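Local coordinates for putative branched chain amino acid ABC transporter, periplasmic amino acid-binding protein (Brucella ovis, PDB 4XFK) that probably serves as the periplasmic component of an ABC-type transport system that takes up amino acids such as leucine, isoleucine and valine, at residues A[134-139]-A[350-355]. The protein carries 1 engineered substitution. Residues are numbered along the deposited sequence; the frame is centred on the assembly and turned at random.
Sequences FSPNAA and AKFPMV
Phe352 and Pro136 meet where the chain runs between the two lobes of this periplasmic binding protein: 134-137 leads from the edge strand 131-133 of one sheet into helix 138-152. In the other sheet, 350-355 holds the start of strand 350-360, including the break at Phe352 and Pro353. The Phe352 ring reaches the loop with its tip. CZ lies 3.4 Å from Ser135 C and, equally close, from Pro136 N, so it sits against the peptide bond preceding the proline, while CE2 comes within 3.6 Å of Phe134 O. Chi1 of 46° sets CG between the backbone N and the carbonyl carbon, the start of the ring's path to the loop. The proline crosses the phenyl at about a right angle, its CD 3.9 Å from CZ. Met354, bent at chi2, brings SD to 3.8 Å from Pro136 CG and in plane with the edge of the Phe352 ring. At the other end Ala350 CB rests 3.9 Å from Phe134 CA. Ser135 OG donates to Pro136 O (3.0 Å) in the plane of that carbonyl, on a lone pair, a bond within the loop. Outside partners take up polar backbone atoms: Tyr341 OH bonds Phe134 O and Gln349 NE2 bonds Ser135 O. The six touching residues are buried, with the phenyl pressed largely on main-chain atoms; shape, rather than polar pairing between the segments, fits this crossing to the broken strand.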
ATOM      1  N   PHE A 134      -5.914  -4.564   2.155  1.00  7.02           N
ATOM      2  CA  PHE A 134      -6.707  -3.358   1.903  1.00  6.86           C
ATOM      3  C   PHE A 134      -6.069  -2.394   0.911  1.00  6.68           C
ATOM      4  O   PHE A 134      -6.671  -1.385   0.521  1.00  8.16           O
ATOM      5  CB  PHE A 134      -7.014  -2.654   3.229  1.00  7.98           C
ATOM      6  CG  PHE A 134      -7.869  -3.480   4.143  1.00  7.18           C
ATOM      7  CD1 PHE A 134      -9.252  -3.421   4.067  1.00  8.13           C
ATOM      8  CD2 PHE A 134      -7.287  -4.350   5.049  1.00  7.95           C
ATOM      9  CE1 PHE A 134     -10.041  -4.181   4.919  1.00  8.21           C
ATOM     10  CE2 PHE A 134      -8.065  -5.129   5.888  1.00  8.18           C
ATOM     11  CZ  PHE A 134      -9.446  -5.040   5.822  1.00  8.20           C
ATOM     12  N   SER A 135      -4.860  -2.733   0.485  1.00  6.62           N
ATOM     13  CA  SER A 135      -4.060  -1.880  -0.378  1.00  6.58           C
ATOM     14  C   SER A 135      -3.995  -2.447  -1.795  1.00  5.40           C
ATOM     15  O   SER A 135      -4.489  -3.550  -2.060  1.00  6.06           O
ATOM     16  CB  SER A 135      -2.644  -1.811   0.191  1.00  7.77           C
ATOM     17  OG  SER A 135      -2.034  -3.087   0.109  1.00  7.79           O
ATOM     18  N   PRO A 136      -3.371  -1.703  -2.724  1.00  6.31           N
ATOM     19  CA  PRO A 136      -3.044  -2.342  -4.006  1.00  7.09           C
ATOM     20  C   PRO A 136      -2.055  -3.493  -3.836  1.00  6.48           C
ATOM     21  O   PRO A 136      -1.544  -3.780  -2.743  1.00  7.31           O
ATOM     22  CB  PRO A 136      -2.398  -1.209  -4.816  1.00  8.26           C
ATOM     23  CG  PRO A 136      -2.952   0.049  -4.192  1.00  7.15           C
ATOM     24  CD  PRO A 136      -3.045  -0.266  -2.725  1.00  7.19           C
ATOM     25  N   ASN A 137      -1.813  -4.168  -4.949  1.00  6.44           N
ATOM     26  CA  ASN A 137      -0.746  -5.151  -5.051  1.00  7.20           C
ATOM     27  C   ASN A 137       0.029  -4.859  -6.337  1.00  6.03           C
ATOM     28  O   ASN A 137      -0.339  -3.945  -7.087  1.00  6.65           O
ATOM     29  CB  ASN A 137      -1.308  -6.579  -4.999  1.00  7.33           C
ATOM     30  CG  ASN A 137      -2.278  -6.864  -6.122  1.00  7.59           C
ATOM     31  OD1 ASN A 137      -1.988  -6.591  -7.289  1.00  7.61           O
ATOM     32  ND2 ASN A 137      -3.449  -7.398  -5.776  1.00  9.39           N
ATOM     33  N   ALA A 138       1.087  -5.617  -6.601  1.00  6.13           N
ATOM     34  CA  ALA A 138       1.938  -5.322  -7.752  1.00  6.82           C
ATOM     35  C   ALA A 138       1.165  -5.285  -9.066  1.00  7.38           C
ATOM     36  O   ALA A 138       1.436  -4.451  -9.929  1.00  7.18           O
ATOM     37  CB  ALA A 138       3.071  -6.335  -7.844  1.00  7.99           C
ATOM     38  N   ALA A 139       0.211  -6.194  -9.212  1.00  7.11           N
ATOM     39  CA  ALA A 139      -0.562  -6.275 -10.449  1.00  7.19           C
ATOM     40  C   ALA A 139      -1.435  -5.041 -10.638  1.00  8.07           C
ATOM     41  O   ALA A 139      -1.476  -4.453 -11.718  1.00  9.67           O
ATOM     42  CB  ALA A 139      -1.404  -7.550 -10.480  1.00  7.87           C
ATOM     43  N   ALA A 350      -8.964  -6.262  -1.491  1.00  7.13           N
ATOM     44  CA  ALA A 350      -9.958  -5.192  -1.541  1.00  7.84           C
ATOM     45  C   ALA A 350     -10.123  -4.647  -2.958  1.00  7.26           C
ATOM     46  O   ALA A 350      -9.179  -4.663  -3.764  1.00  7.55           O
ATOM     47  CB  ALA A 350      -9.598  -4.068  -0.580  1.00  7.97           C
ATOM     48  N   LYS A 351     -11.340  -4.181  -3.242  1.00  7.27           N
ATOM     49  CA  LYS A 351     -11.719  -3.591  -4.523  1.00  7.69           C
ATOM     50  C   LYS A 351     -11.945  -2.099  -4.315  1.00  7.12           C
ATOM     51  O   LYS A 351     -12.732  -1.704  -3.453  1.00  7.58           O
ATOM     52  CB  LYS A 351     -12.989  -4.250  -5.059  1.00  9.46           C
ATOM     53  CG  LYS A 351     -13.389  -3.734  -6.427  1.00 11.91           C
ATOM     54  CD  LYS A 351     -14.242  -4.735  -7.186  1.00 18.61           C
ATOM     55  CE  LYS A 351     -15.662  -4.740  -6.709  1.00 21.98           C
ATOM     56  NZ  LYS A 351     -16.462  -5.618  -7.611  1.00 22.66           N
ATOM     57  N   PHE A 352     -11.254  -1.275  -5.099  1.00  6.93           N
ATOM     58  CA  PHE A 352     -11.275   0.173  -4.913  1.00  7.43           C
ATOM     59  C   PHE A 352     -10.736   0.838  -6.175  1.00  8.13           C
ATOM     60  O   PHE A 352     -10.025   0.205  -6.949  1.00  8.49           O
ATOM     61  CB  PHE A 352     -10.401   0.559  -3.711  1.00  8.36           C
ATOM     62  CG  PHE A 352      -9.062  -0.122  -3.700  1.00  7.24           C
ATOM     63  CD1 PHE A 352      -8.030   0.334  -4.519  1.00  8.53           C
ATOM     64  CD2 PHE A 352      -8.840  -1.237  -2.909  1.00  7.73           C
ATOM     65  CE1 PHE A 352      -6.822  -0.311  -4.567  1.00  9.91           C
ATOM     66  CE2 PHE A 352      -7.617  -1.889  -2.942  1.00  7.57           C
ATOM     67  CZ  PHE A 352      -6.602  -1.420  -3.770  1.00  8.80           C
ATOM     68  N   PRO A 353     -11.072   2.119  -6.388  1.00  8.59           N
ATOM     69  CA  PRO A 353     -10.538   2.829  -7.554  1.00  9.33           C
ATOM     70  C   PRO A 353      -9.047   3.150  -7.442  1.00  8.27           C
ATOM     71  O   PRO A 353      -8.488   3.214  -6.343  1.00  8.08           O
ATOM     72  CB  PRO A 353     -11.348   4.141  -7.588  1.00 11.81           C
ATOM     73  CG  PRO A 353     -12.414   4.001  -6.578  1.00 13.16           C
ATOM     74  CD  PRO A 353     -12.004   2.945  -5.605  1.00 10.45           C
ATOM     75  N   MET A 354      -8.416   3.354  -8.598  1.00  7.83           N
ATOM     76  CA  MET A 354      -7.026   3.781  -8.687  1.00  7.64           C
ATOM     77  C   MET A 354      -6.928   5.052  -9.517  1.00  7.50           C
ATOM     78  O   MET A 354      -7.620   5.210 -10.518  1.00  9.72           O
ATOM     79  CB  MET A 354      -6.167   2.678  -9.307  1.00  7.81           C
ATOM     80  CG  MET A 354      -5.968   1.470  -8.396  1.00  7.27           C
ATOM     81  SD  MET A 354      -4.976   1.835  -6.918  1.00  7.49           S
ATOM     82  CE  MET A 354      -3.343   1.934  -7.647  1.00  7.95           C
ATOM     83  N   VAL A 355      -6.058   5.955  -9.094  1.00  8.35           N
ATOM     84  CA  VAL A 355      -5.895   7.238  -9.750  1.00  9.19           C
ATOM     85  C   VAL A 355      -4.474   7.369 -10.248  1.00  7.52           C
ATOM     86  O   VAL A 355      -3.521   7.292  -9.467  1.00  7.58           O
ATOM     87  CB  VAL A 355      -6.159   8.383  -8.759  1.00 12.16           C
ATOM     88  CG1 VAL A 355      -6.197   9.720  -9.485  1.00 12.63           C
ATOM     89  CG2 VAL A 355      -7.446   8.135  -8.037  1.00 15.35           C
TER